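Putative DNA-binding protein (Salmonella choleraesuis, PDB 2HX0) probably binds DNA and carries a metal site occupied here by magnesium. Local coordinates at the interface of chains A and B. Numbering follows the deposited sequence. Chains: chain A/B, Putative DNA-binding protein.

The interface of chains A and B. Residues chain A 84, 91, 132, 143, 145; chain B 24, 119.
B:Glu119, on strand 117-124, pushes its carboxylate between A:Thr84, A:His91 and A:Arg132 at the junction of two neighbouring subunits of the deposited three-copy assembly, which may or may not be the biological one. It buries 79 Å² against chain A, more than any other residue in this patch. Its CG lies anti to the carbonyl carbon (chi1 -67°) and the chain runs extended beyond it, bringing the carboxylate to the polar group of chain A, where A:Arg132 NH1 spans both oxygens. B:Glu119 OE1 accepts a hydrogen bond from the A:Thr84 hydroxyl OG1 at 2.7 Å, met nearly along its C-O axis. B:Glu119 OE2 takes the A:His91 imidazole N-H: ND1 lies 2.7 Å from it and the angle at hydrogen is 170°. The oxygen sits in the ring plane at the edge, yet the donor stands above the carboxylate plane, the two planes being 63° apart. Since A:His91 also belongs to the magnesium site, the carboxylate could fix its ring rotation and, by its charge, polarise the ligand.

A:Arg132 adds a salt bridge, NH1 to OE2 of B:Glu119 at 3.2 Å, though its hydrogen-bond geometry is weak. Its second role is firmer: NH2 donates in plane to OG1 of A:Thr84 at 2.8 Å, positioning that hydroxyl. A:Leu143 packs its CD1 over the guanidinium face, while its CD2 touches B:Glu119 CG at 3.7 Å.

The contact loosens towards B:Arg24 and A:Ile145, whose nearest atoms, B:Arg24 CB and A:Ile145 CD1, are 4.4 Å apart. Alongside the direct side-chain contact, a water lies 2.8 Å from the A:Leu143 backbone N and bridges to OE2 of B:Glu119.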
ATOM      1  N   THR A  84      -4.476  -4.538   9.153  1.00 10.31           N
ATOM      2  CA  THR A  84      -5.254  -5.755   9.232  1.00 10.49           C
ATOM      3  C   THR A  84      -6.565  -5.501   9.949  1.00 10.62           C
ATOM      4  O   THR A  84      -6.705  -4.526  10.681  1.00 12.24           O
ATOM      5  CB  THR A  84      -4.472  -6.815  10.018  1.00 10.30           C
ATOM      6  OG1 THR A  84      -4.067  -6.260  11.283  1.00 12.51           O
ATOM      7  CG2 THR A  84      -3.235  -7.245   9.244  1.00 10.96           C
ATOM      8  N   HIS A  91      -5.988  -3.117  13.174  1.00 14.32           N
ATOM      9  CA  HIS A  91      -4.802  -2.298  13.395  1.00 12.45           C
ATOM     10  C   HIS A  91      -4.589  -1.597  12.065  1.00 11.77           C
ATOM     11  O   HIS A  91      -4.024  -2.174  11.136  1.00 12.50           O
ATOM     12  CB  HIS A  91      -3.586  -3.162  13.753  1.00 14.21           C
ATOM     13  CG  HIS A  91      -2.398  -2.368  14.205  1.00 14.66           C
ATOM     14  ND1 HIS A  91      -1.224  -2.956  14.627  1.00 16.56           N
ATOM     15  CD2 HIS A  91      -2.204  -1.032  14.301  1.00 17.39           C
ATOM     16  CE1 HIS A  91      -0.359  -2.015  14.966  1.00 17.36           C
ATOM     17  NE2 HIS A  91      -0.930  -0.838  14.779  1.00 17.40           N
ATOM     18  N   ARG A 132      -6.324 -10.988  18.553  1.00 15.45           N
ATOM     19  CA  ARG A 132      -5.437 -10.090  19.277  1.00 16.92           C
ATOM     20  C   ARG A 132      -5.200 -10.726  20.639  1.00 18.00           C
ATOM     21  O   ARG A 132      -6.114 -10.813  21.461  1.00 19.78           O
ATOM     22  CB  ARG A 132      -6.080  -8.710  19.424  1.00 16.30           C
ATOM     23  CG  ARG A 132      -6.520  -8.092  18.096  1.00 17.52           C
ATOM     24  CD  ARG A 132      -5.335  -7.703  17.215  1.00 15.73           C
ATOM     25  NE  ARG A 132      -5.745  -7.513  15.824  1.00 16.44           N
ATOM     26  CZ  ARG A 132      -4.974  -6.995  14.871  1.00 15.74           C
ATOM     27  NH1 ARG A 132      -3.737  -6.596  15.147  1.00 16.07           N
ATOM     28  NH2 ARG A 132      -5.442  -6.895  13.634  1.00 16.33           N
ATOM     29  N   LEU A 143      -1.146  -8.994  17.135  1.00 11.60           N
ATOM     30  CA  LEU A 143      -1.663  -9.917  16.140  1.00 12.17           C
ATOM     31  C   LEU A 143      -1.214 -11.358  16.340  1.00 12.76           C
ATOM     32  O   LEU A 143      -0.023 -11.647  16.462  1.00 13.62           O
ATOM     33  CB  LEU A 143      -1.261  -9.450  14.737  1.00 12.02           C
ATOM     34  CG  LEU A 143      -1.733 -10.339  13.584  1.00 10.68           C
ATOM     35  CD1 LEU A 143      -3.262 -10.326  13.509  1.00 11.67           C
ATOM     36  CD2 LEU A 143      -1.130  -9.833  12.283  1.00 11.23           C
ATOM     37  N   ILE A 145      -1.785 -15.200  14.626  1.00 12.85           N
ATOM     38  CA  ILE A 145      -2.251 -15.867  13.419  1.00 13.01           C
ATOM     39  C   ILE A 145      -2.344 -17.372  13.617  1.00 13.52           C
ATOM     40  O   ILE A 145      -1.363 -18.012  13.988  1.00 15.09           O
ATOM     41  CB  ILE A 145      -1.291 -15.602  12.251  1.00 17.76           C
ATOM     42  CG1 ILE A 145      -1.043 -14.101  12.113  1.00 18.38           C
ATOM     43  CG2 ILE A 145      -1.873 -16.159  10.961  1.00 17.76           C
ATOM     44  CD1 ILE A 145       0.006 -13.539  13.060  1.00 19.46           C
TER
ATOM     45  N   ARG B  24       3.965 -11.593  12.100  1.00 10.37           N
ATOM     46  CA  ARG B  24       4.128 -10.480  13.013  1.00 10.98           C
ATOM     47  C   ARG B  24       5.537 -10.503  13.574  1.00  9.99           C
ATOM     48  O   ARG B  24       5.974 -11.522  14.109  1.00 12.67           O
ATOM     49  CB  ARG B  24       3.136 -10.586  14.166  1.00 12.43           C
ATOM     50  CG  ARG B  24       3.254  -9.435  15.141  1.00 13.71           C
ATOM     51  CD  ARG B  24       3.343  -9.916  16.571  1.00 13.76           C
ATOM     52  NE  ARG B  24       3.819  -8.848  17.445  1.00 12.07           N
ATOM     53  CZ  ARG B  24       4.073  -8.996  18.740  1.00 11.57           C
ATOM     54  NH1 ARG B  24       3.896 -10.175  19.325  1.00 12.16           N
ATOM     55  NH2 ARG B  24       4.512  -7.966  19.451  1.00 12.21           N
ATOM     56  N   GLU B 119       3.254  -5.868  11.579  1.00  8.57           N
ATOM     57  CA  GLU B 119       2.336  -6.837  10.991  1.00  9.34           C
ATOM     58  C   GLU B 119       2.497  -6.778   9.487  1.00  8.56           C
ATOM     59  O   GLU B 119       2.437  -5.706   8.898  1.00 11.22           O
ATOM     60  CB  GLU B 119       0.905  -6.491  11.387  1.00  9.68           C
ATOM     61  CG  GLU B 119       0.633  -6.671  12.878  1.00 13.91           C
ATOM     62  CD  GLU B 119      -0.709  -6.110  13.310  1.00 14.22           C
ATOM     63  OE1 GLU B 119      -1.675  -6.188  12.522  1.00 17.75           O
ATOM     64  OE2 GLU B 119      -0.803  -5.604  14.450  1.00 17.14           O
TER
HETATM   65  O   HOH W   1       0.545  -6.804  16.456  1.00 15.56           O